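Local coordinates for HNH nuclease domain-containing protein (Streptomyces coelicolor, PDB 5ZMO) that recognises sulfur in phosphorothioated DNA through the sulfur-binding domain described here, and as a whole protein probably acts as a type IV restriction endonuclease, at residues Pro25-Pro30 with Tyr64-Asp69; Trp35-Ala40 with Phe156-Leu161; Gln48-Thr53 with Ala111-Ala116. One frame throughout, in Å; residues are numbered along the deposited sequence. Where two conformers were deposited one is given.

From the N terminus the chain passes through P25-P30, which runs into the start of helix 28-41, then W35-A40 further along it, then Q48-T53. Interaction 1 closes the first loop, over 33 intervening residues, when the turn after helix 50-63 returns to the start of helix 28-41. Interaction 3 closes the next, joining strand 47-49 and the start of helix 50-63 to strand 115-117. It crosses interaction 1 and lies wholly within the span of interaction 2, which also crosses interaction 1 and brings the C-terminal F156-L161 back to helix 28-41. Y64 of interaction 1 packs on F156 of interaction 2, and W35 of interaction 2 packs on T53 of interaction 3.

Interaction 1 (Pro25-Pro30 with Tyr64-Asp69); sequences PALHRP and YGQVED
L27 reaches across to the backbone of G65, joining the entry into helix 28-41 to the turn that follows helix 50-63 in this sulfur-binding domain. The close part of the contact belongs to L27. Its CG stands anti to its own carbonyl carbon (chi1 -64°). L27 CD1 comes to 3.8 Å from Y64 O and lies almost as near G65 O. L27 CB packs on the bare backbone of G65, 4.0 Å from G65 CA. Beside it, H28 and V67 meet as a CH-pi pair: V67 CG1 sits over the face of the imidazole, 4.3 Å from its centroid and 26° off the normal. V67 was deposited in two conformers, so this geometry belongs to one of them. P77 of helix 70-83 also packs against H28. A26, H28 and R29 touch a modified residue of the bound DNA, to which R29 NH1 is hydrogen-bonded, so the contact adjoins the DNA-binding surface of the domain.

The outer side is looser. Q66, exposed and left-handed in its backbone (phi 61°), is the first residue to leave helical geometry after the helix, and it offers L27 CD1 only its methylene CG. No direct hydrogen bond spans the two segments. A water joins them instead, accepting from L27 N at 3.0 Å and donating to G65 O at 2.7 Å.

Interaction 2 (Trp35-Ala40 with Phe156-Leu161); sequences WAIGQA and FGLHEL
G38, in the C-terminal part of helix 28-41, lies directly against the backbone carbonyl of F156. Its CA makes a CH...O contact with F156 O, 3.5 Å away and nearly straight (162° at the hydrogen). Glycine is needed for this approach, because a CB at this position would collide with that oxygen.

The polar links are indirect, for no hydrogen bond runs straight between the segments. One water lies 2.9 Å from F156 O and can donate both to it and to W35 O, although it has more acceptors in reach than protons. A second water sits by the carbonyls of G38 and G157; its leg to G38 O is 2.8 Å, while the one to G157 O is modelled doubtfully short.

The apolar contacts flank this backbone meeting. The F156 ring presents its edge to the helix: W35 N lies close to the ring plane, 3.6 Å from F156 CD2, and W35 CB packs on the same ring atom. F156 also rests on L34 and V31, about one and two turns before G38. Towards the other end of the contact, L158 CD2 packs against the bare backbone, 3.7 Å from G38 CA. It touches I37 CG2 as well, and L161 CD2 is 4.5 Å from that same methyl, so branched aliphatic chains meet along this side. L126 of helix 120-128 adds to the cover of I37.

G157 takes positive phi (70°), which glycine accommodates easily, and two bonds back into the last turn make it the Schellman motif that ends helix 152-155.

Interaction 3 (Gln48-Thr53 with Ala111-Ala116); sequences QPWSTT and AVDPSA
The carboxylate of D113 grips S51 with both oxygens at the start of helix 50-63. S51 N donates to D113 OD1 at 2.9 Å, meeting it on the syn side and 16° out of the carboxylate plane. S51 OG donates to D113 OD2, also at 2.9 Å and on its syn lone pair. Placing CG anti to the backbone N (chi1 -159°) turns the aspartate towards the helix, whose N-terminal end would probably favour its negative charge. An alanine in place of D113 would probably leave the S51 N-H and hydroxyl without these acceptors and leave the first turn of the helix less firmly held.

Next comes the backbone. W50 N donates to P114 O at 2.8 Å. Q48 and A116 form an antiparallel hydrogen-bonded pair, Q48 N to A116 O at 2.8 Å and A116 N to Q48 O at 3.0 Å. P49 and S115 follow as a non-hydrogen-bonded pair, a place where proline costs no bond between the strands. P49 O accepts from both T53 N and T53 OG1 in the first helical turn, and a water links T53 OG1 to A116 O.

Packing lies further out. W50 CB touches D113 OD1 at 3.4 Å and P114 CD at 4.1 Å, and the indole plane stands almost perpendicular to the carboxylate. W50 NE1 hydrogen-bonds to N110 OD1 of helix 106-112, and F78 of helix 70-83 meets the ring edge-to-face.

Strand 47-49 is an outer strand of a three-stranded antiparallel sheet, with 115-117 in the middle and 88-89 beyond, while helix 50-63 starts directly from its end.

Interaction 1 (Pro25-Pro30 with Tyr64-Asp69)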
loop_
_atom_site.group_PDB
_atom_site.type_symbol
_atom_site.label_atom_id
_atom_site.label_comp_id
_atom_site.label_asym_id
_atom_site.label_seq_id
_atom_site.Cartn_x
_atom_site.Cartn_y
_atom_site.Cartn_z
ATOM N N PRO A 25 -4.358 -15.386 -0.781
ATOM C CA PRO A 25 -3.125 -14.617 -0.555
ATOM C C PRO A 25 -3.306 -13.575 0.553
ATOM O O PRO A 25 -4.443 -13.061 0.756
ATOM C CB PRO A 25 -2.889 -13.945 -1.886
ATOM C CG PRO A 25 -4.246 -13.752 -2.442
ATOM C CD PRO A 25 -5.122 -14.845 -1.910
ATOM N N ALA A 26 -2.210 -13.258 1.247
ATOM C CA ALA A 26 -2.202 -12.088 2.149
ATOM C C ALA A 26 -2.495 -10.818 1.340
ATOM O O ALA A 26 -1.764 -10.511 0.427
ATOM C CB ALA A 26 -0.854 -12.001 2.845
ATOM N N LEU A 27 -3.560 -10.099 1.674
ATOM C CA LEU A 27 -3.980 -8.942 0.881
ATOM C C LEU A 27 -3.358 -7.602 1.335
ATOM O O LEU A 27 -3.585 -6.548 0.667
ATOM C CB LEU A 27 -5.474 -8.839 0.805
ATOM C CG LEU A 27 -6.119 -10.033 0.075
ATOM C CD1 LEU A 27 -7.598 -10.046 0.409
ATOM C CD2 LEU A 27 -5.899 -9.981 -1.437
ATOM N N HIS A 28 -2.453 -7.669 2.304
ATOM C CA HIS A 28 -1.867 -6.472 2.975
ATOM C C HIS A 28 -1.171 -5.537 1.992
ATOM O O HIS A 28 -1.487 -4.354 1.897
ATOM C CB HIS A 28 -0.926 -6.861 4.054
ATOM C CG HIS A 28 -1.541 -7.714 5.120
ATOM N ND1 HIS A 28 -2.050 -8.969 4.852
ATOM C CD2 HIS A 28 -1.676 -7.534 6.445
ATOM C CE1 HIS A 28 -2.535 -9.487 5.961
ATOM N NE2 HIS A 28 -2.296 -8.656 6.952
ATOM N N ARG A 29 -0.253 -6.098 1.175
ATOM C CA ARG A 29 0.474 -5.302 0.191
ATOM C C ARG A 29 -0.405 -4.793 -0.915
ATOM O O ARG A 29 -0.292 -3.610 -1.250
ATOM C CB ARG A 29 1.765 -6.025 -0.265
ATOM C CG ARG A 29 2.872 -5.839 0.765
ATOM C CD ARG A 29 4.125 -6.603 0.316
ATOM N NE ARG A 29 4.016 -8.020 0.579
ATOM C CZ ARG A 29 4.814 -8.952 0.000
ATOM N NH1 ARG A 29 4.644 -10.236 0.266
ATOM N NH2 ARG A 29 5.738 -8.607 -0.888
ATOM N N PRO A 30 -1.271 -5.655 -1.517
ATOM C CA PRO A 30 -2.217 -5.204 -2.485
ATOM C C PRO A 30 -3.114 -4.063 -2.012
ATOM O O PRO A 30 -3.310 -3.082 -2.800
ATOM C CB PRO A 30 -3.028 -6.480 -2.825
ATOM C CG PRO A 30 -1.946 -7.570 -2.668
ATOM C CD PRO A 30 -1.191 -7.135 -1.494
ATOM N N TYR A 64 -11.929 -4.949 3.064
ATOM C CA TYR A 64 -11.567 -5.571 1.758
ATOM C C TYR A 64 -10.433 -6.599 1.861
ATOM O O TYR A 64 -10.314 -7.488 1.040
ATOM C CB TYR A 64 -11.194 -4.523 0.769
ATOM C CG TYR A 64 -12.322 -3.603 0.516
ATOM C CD1 TYR A 64 -13.431 -4.010 -0.216
ATOM C CD2 TYR A 64 -12.367 -2.381 1.090
ATOM C CE1 TYR A 64 -14.542 -3.137 -0.404
ATOM C CE2 TYR A 64 -13.429 -1.542 0.934
ATOM C CZ TYR A 64 -14.523 -1.911 0.158
ATOM O OH TYR A 64 -15.566 -0.990 0.057
ATOM N N GLY A 65 -9.590 -6.459 2.864
ATOM C CA GLY A 65 -8.401 -7.326 3.042
ATOM C C GLY A 65 -8.545 -8.553 3.940
ATOM O O GLY A 65 -7.539 -9.233 4.187
ATOM N N GLN A 66 -9.730 -8.792 4.513
ATOM C CA GLN A 66 -9.928 -9.991 5.402
ATOM C C GLN A 66 -9.047 -10.028 6.632
ATOM O O GLN A 66 -8.672 -11.128 7.107
ATOM C CB GLN A 66 -9.652 -11.326 4.652
ATOM C CG GLN A 66 -10.144 -11.426 3.236
ATOM C CD GLN A 66 -10.035 -12.835 2.648
ATOM O OE1 GLN A 66 -9.063 -13.581 2.874
ATOM N NE2 GLN A 66 -11.033 -13.191 1.859
ATOM N N VAL A 67 -8.631 -8.872 7.141
ATOM C CA VAL A 67 -7.772 -8.879 8.310
ATOM C C VAL A 67 -8.713 -8.668 9.489
ATOM O O VAL A 67 -9.767 -8.098 9.341
ATOM C CB VAL A 67 -6.676 -7.795 8.224
ATOM C CG1 VAL A 67 -6.140 -7.708 6.798
ATOM C CG2 VAL A 67 -7.227 -6.481 8.706
ATOM N N GLU A 68 -8.334 -9.183 10.642
ATOM C CA GLU A 68 -9.116 -9.029 11.859
ATOM C C GLU A 68 -8.832 -7.678 12.511
ATOM O O GLU A 68 -9.715 -7.001 12.948
ATOM C CB GLU A 68 -8.702 -10.115 12.899
ATOM C CG GLU A 68 -8.902 -11.572 12.480
ATOM C CD GLU A 68 -10.355 -11.993 12.362
ATOM O OE1 GLU A 68 -11.257 -11.157 12.624
ATOM O OE2 GLU A 68 -10.604 -13.172 12.010
ATOM N N ASP A 69 -7.568 -7.305 12.566
ATOM C CA ASP A 69 -7.164 -6.025 13.179
ATOM C C ASP A 69 -6.390 -5.256 12.099
ATOM O O ASP A 69 -5.220 -5.548 11.817
ATOM C CB ASP A 69 -6.368 -6.333 14.384
ATOM C CG ASP A 69 -5.776 -5.101 15.062
ATOM O OD1 ASP A 69 -5.677 -3.971 14.444
ATOM O OD2 ASP A 69 -5.371 -5.240 16.250
HETATM O O HOH W 1 -5.467 -10.963 3.811
#

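Interaction 2 (Trp35-Ala40 with Phe156-Leu161)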
loop_
_atom_site.group_PDB
_atom_site.type_symbol
_atom_site.label_atom_id
_atom_site.label_comp_id
_atom_site.label_asym_id
_atom_site.label_seq_id
_atom_site.Cartn_x
_atom_site.Cartn_y
_atom_site.Cartn_z
ATOM N N TRP A 35 -4.339 1.727 -2.346
ATOM C CA TRP A 35 -4.644 2.948 -1.617
ATOM C C TRP A 35 -3.669 4.006 -2.065
ATOM O O TRP A 35 -4.069 5.148 -2.382
ATOM C CB TRP A 35 -4.595 2.737 -0.123
ATOM C CG TRP A 35 -4.811 3.974 0.642
ATOM C CD1 TRP A 35 -6.015 4.591 0.932
ATOM C CD2 TRP A 35 -3.794 4.808 1.223
ATOM N NE1 TRP A 35 -5.802 5.724 1.644
ATOM C CE2 TRP A 35 -4.463 5.905 1.829
ATOM C CE3 TRP A 35 -2.390 4.755 1.260
ATOM C CZ2 TRP A 35 -3.779 6.903 2.497
ATOM C CZ3 TRP A 35 -1.707 5.767 1.945
ATOM C CH2 TRP A 35 -2.406 6.822 2.522
ATOM N N ALA A 36 -2.378 3.642 -2.088
ATOM C CA ALA A 36 -1.343 4.638 -2.505
ATOM C C ALA A 36 -1.515 5.150 -3.956
ATOM O O ALA A 36 -1.270 6.318 -4.256
ATOM C CB ALA A 36 0.043 4.076 -2.320
ATOM N N ILE A 37 -2.007 4.289 -4.862
ATOM C CA ILE A 37 -2.262 4.714 -6.237
ATOM C C ILE A 37 -3.393 5.699 -6.227
ATOM O O ILE A 37 -3.365 6.746 -6.922
ATOM C CB ILE A 37 -2.500 3.521 -7.184
ATOM C CG1 ILE A 37 -1.214 2.714 -7.355
ATOM C CG2 ILE A 37 -3.022 4.034 -8.521
ATOM C CD1 ILE A 37 -1.444 1.298 -7.884
ATOM N N GLY A 38 -4.455 5.361 -5.509
ATOM C CA GLY A 38 -5.583 6.321 -5.334
ATOM C C GLY A 38 -5.170 7.660 -4.738
ATOM O O GLY A 38 -5.609 8.762 -5.213
ATOM N N GLN A 39 -4.273 7.600 -3.761
ATOM C CA GLN A 39 -3.727 8.852 -3.165
ATOM C C GLN A 39 -2.949 9.669 -4.232
ATOM O O GLN A 39 -3.111 10.927 -4.309
ATOM C CB GLN A 39 -2.840 8.558 -1.909
ATOM C CG GLN A 39 -3.629 7.955 -0.750
ATOM C CD GLN A 39 -4.662 8.923 -0.235
ATOM O OE1 GLN A 39 -5.887 8.757 -0.461
ATOM N NE2 GLN A 39 -4.186 9.976 0.413
ATOM N N ALA A 40 -2.135 9.024 -5.069
ATOM C CA ALA A 40 -1.343 9.771 -6.068
ATOM C C ALA A 40 -2.299 10.450 -7.057
ATOM O O ALA A 40 -2.155 11.600 -7.417
ATOM C CB ALA A 40 -0.421 8.846 -6.770
ATOM N N PHE A 156 -11.322 3.258 -2.327
ATOM C CA PHE A 156 -9.898 3.435 -2.673
ATOM C C PHE A 156 -9.615 4.690 -3.518
ATOM O O PHE A 156 -8.485 4.933 -3.877
ATOM C CB PHE A 156 -9.356 2.190 -3.369
ATOM C CG PHE A 156 -9.071 1.064 -2.434
ATOM C CD1 PHE A 156 -10.087 0.254 -1.986
ATOM C CD2 PHE A 156 -7.787 0.851 -1.910
ATOM C CE1 PHE A 156 -9.848 -0.786 -1.117
ATOM C CE2 PHE A 156 -7.556 -0.194 -1.031
ATOM C CZ PHE A 156 -8.575 -1.002 -0.613
ATOM N N GLY A 157 -10.634 5.477 -3.876
ATOM C CA GLY A 157 -10.483 6.605 -4.749
ATOM C C GLY A 157 -10.173 6.353 -6.201
ATOM O O GLY A 157 -9.495 7.126 -6.824
ATOM N N LEU A 158 -10.658 5.236 -6.747
ATOM C CA LEU A 158 -10.292 4.789 -8.048
ATOM C C LEU A 158 -11.503 4.741 -9.007
ATOM O O LEU A 158 -11.363 4.295 -10.125
ATOM C CB LEU A 158 -9.693 3.395 -7.916
ATOM C CG LEU A 158 -8.438 3.274 -7.037
ATOM C CD1 LEU A 158 -8.103 1.810 -6.940
ATOM C CD2 LEU A 158 -7.273 3.979 -7.647
ATOM N N HIS A 159 -12.662 5.203 -8.563
ATOM C CA HIS A 159 -13.871 5.138 -9.395
ATOM C C HIS A 159 -13.737 5.936 -10.718
ATOM O O HIS A 159 -13.985 5.420 -11.819
ATOM C CB HIS A 159 -15.089 5.608 -8.613
ATOM C CG HIS A 159 -16.383 5.402 -9.350
ATOM N ND1 HIS A 159 -17.121 4.238 -9.246
ATOM C CD2 HIS A 159 -17.049 6.194 -10.219
ATOM C CE1 HIS A 159 -18.203 4.340 -9.999
ATOM N NE2 HIS A 159 -18.178 5.513 -10.607
ATOM N N GLU A 160 -13.313 7.181 -10.619
ATOM C CA GLU A 160 -13.131 8.019 -11.827
ATOM C C GLU A 160 -11.979 7.458 -12.693
ATOM O O GLU A 160 -12.111 7.323 -13.921
ATOM C CB GLU A 160 -12.914 9.492 -11.428
ATOM C CG GLU A 160 -14.213 10.245 -11.060
ATOM C CD GLU A 160 -15.058 9.593 -9.943
ATOM O OE1 GLU A 160 -14.524 9.359 -8.826
ATOM O OE2 GLU A 160 -16.263 9.306 -10.166
ATOM N N LEU A 161 -10.886 7.044 -12.043
ATOM C CA LEU A 161 -9.727 6.524 -12.740
ATOM C C LEU A 161 -10.107 5.355 -13.620
ATOM O O LEU A 161 -9.721 5.332 -14.780
ATOM C CB LEU A 161 -8.608 6.123 -11.751
ATOM C CG LEU A 161 -7.325 5.497 -12.315
ATOM C CD1 LEU A 161 -6.473 6.546 -13.001
ATOM C CD2 LEU A 161 -6.507 4.834 -11.213
HETATM O O HOH W 2 -6.710 6.209 -2.013
HETATM O O HOH W 3 -8.220 9.173 -6.030
#

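Interaction 3 (Gln48-Thr53 with Ala111-Ala116)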
loop_
_atom_site.group_PDB
_atom_site.type_symbol
_atom_site.label_atom_id
_atom_site.label_comp_id
_atom_site.label_asym_id
_atom_site.label_seq_id
_atom_site.Cartn_x
_atom_site.Cartn_y
_atom_site.Cartn_z
ATOM N N GLN A 48 3.324 10.558 3.591
ATOM C CA GLN A 48 2.263 10.798 4.548
ATOM C C GLN A 48 2.633 10.127 5.827
ATOM O O GLN A 48 3.196 9.052 5.784
ATOM C CB GLN A 48 0.946 10.239 4.008
ATOM C CG GLN A 48 0.501 10.955 2.724
ATOM C CD GLN A 48 -0.993 10.874 2.473
ATOM O OE1 GLN A 48 -1.780 11.548 3.148
ATOM N NE2 GLN A 48 -1.395 10.091 1.459
ATOM N N PRO A 49 2.318 10.752 6.963
ATOM C CA PRO A 49 2.685 10.092 8.238
ATOM C C PRO A 49 2.061 8.673 8.462
ATOM O O PRO A 49 0.948 8.382 8.014
ATOM C CB PRO A 49 2.161 11.054 9.298
ATOM C CG PRO A 49 1.859 12.385 8.606
ATOM C CD PRO A 49 1.582 12.022 7.179
ATOM N N TRP A 50 2.804 7.808 9.168
ATOM C CA TRP A 50 2.211 6.568 9.661
ATOM C C TRP A 50 0.804 6.721 10.252
ATOM O O TRP A 50 -0.100 5.934 9.912
ATOM C CB TRP A 50 3.131 5.901 10.673
ATOM C CG TRP A 50 2.521 4.950 11.567
ATOM C CD1 TRP A 50 2.292 5.088 12.934
ATOM C CD2 TRP A 50 1.927 3.681 11.205
ATOM N NE1 TRP A 50 1.660 3.993 13.415
ATOM C CE2 TRP A 50 1.455 3.092 12.394
ATOM C CE3 TRP A 50 1.849 2.960 10.006
ATOM C CZ2 TRP A 50 0.841 1.841 12.416
ATOM C CZ3 TRP A 50 1.176 1.692 10.017
ATOM C CH2 TRP A 50 0.695 1.161 11.225
ATOM N N SER A 51 0.614 7.687 11.149
ATOM C CA SER A 51 -0.657 7.858 11.802
ATOM C C SER A 51 -1.798 8.129 10.794
ATOM O O SER A 51 -2.887 7.488 10.854
ATOM C CB SER A 51 -0.536 8.938 12.885
ATOM O OG SER A 51 -0.185 10.187 12.272
ATOM N N THR A 52 -1.541 8.976 9.793
ATOM C CA THR A 52 -2.570 9.261 8.801
ATOM C C THR A 52 -2.846 8.021 7.949
ATOM O O THR A 52 -3.978 7.727 7.633
ATOM C CB THR A 52 -2.067 10.324 7.828
ATOM O OG1 THR A 52 -1.640 11.428 8.608
ATOM C CG2 THR A 52 -3.161 10.710 6.856
ATOM N N THR A 53 -1.791 7.282 7.667
ATOM C CA THR A 53 -1.866 6.170 6.719
ATOM C C THR A 53 -2.610 5.038 7.446
ATOM O O THR A 53 -3.495 4.420 6.870
ATOM C CB THR A 53 -0.467 5.690 6.269
ATOM O OG1 THR A 53 0.200 6.764 5.602
ATOM C CG2 THR A 53 -0.565 4.489 5.347
ATOM N N ALA A 111 5.511 6.204 18.049
ATOM C CA ALA A 111 6.346 7.275 18.670
ATOM C C ALA A 111 7.055 8.166 17.672
ATOM O O ALA A 111 6.988 9.362 17.783
ATOM C CB ALA A 111 7.367 6.669 19.631
ATOM N N VAL A 112 7.688 7.596 16.665
ATOM C CA VAL A 112 8.472 8.334 15.686
ATOM C C VAL A 112 7.506 8.970 14.674
ATOM O O VAL A 112 7.730 10.083 14.200
ATOM C CB VAL A 112 9.491 7.419 15.007
ATOM C CG1 VAL A 112 10.135 8.123 13.816
ATOM C CG2 VAL A 112 10.547 6.972 16.031
ATOM N N ASP A 113 6.415 8.242 14.360
ATOM C CA ASP A 113 5.415 8.643 13.359
ATOM C C ASP A 113 6.081 9.031 12.050
ATOM O O ASP A 113 5.896 10.183 11.588
ATOM C CB ASP A 113 4.520 9.771 13.856
ATOM C CG ASP A 113 3.218 9.851 13.109
ATOM O OD1 ASP A 113 2.962 8.926 12.303
ATOM O OD2 ASP A 113 2.415 10.790 13.332
ATOM N N PRO A 114 6.898 8.135 11.487
ATOM C CA PRO A 114 7.608 8.410 10.229
ATOM C C PRO A 114 6.697 8.623 9.065
ATOM O O PRO A 114 5.626 7.994 9.001
ATOM C CB PRO A 114 8.384 7.154 9.974
ATOM C CG PRO A 114 7.539 6.097 10.568
ATOM C CD PRO A 114 7.022 6.710 11.829
ATOM N N SER A 115 7.105 9.513 8.157
ATOM C CA SER A 115 6.374 9.641 6.910
ATOM C C SER A 115 6.812 8.601 5.879
ATOM O O SER A 115 7.910 8.085 5.903
ATOM C CB SER A 115 6.422 11.076 6.397
ATOM O OG SER A 115 5.537 11.863 7.156
ATOM N N ALA A 116 5.905 8.195 4.989
ATOM C CA ALA A 116 6.243 7.235 4.023
ATOM C C ALA A 116 5.295 7.340 2.865
ATOM O O ALA A 116 4.237 7.963 2.991
ATOM C CB ALA A 116 6.140 5.829 4.582
HETATM O O HOH W 4 1.533 6.696 3.230
#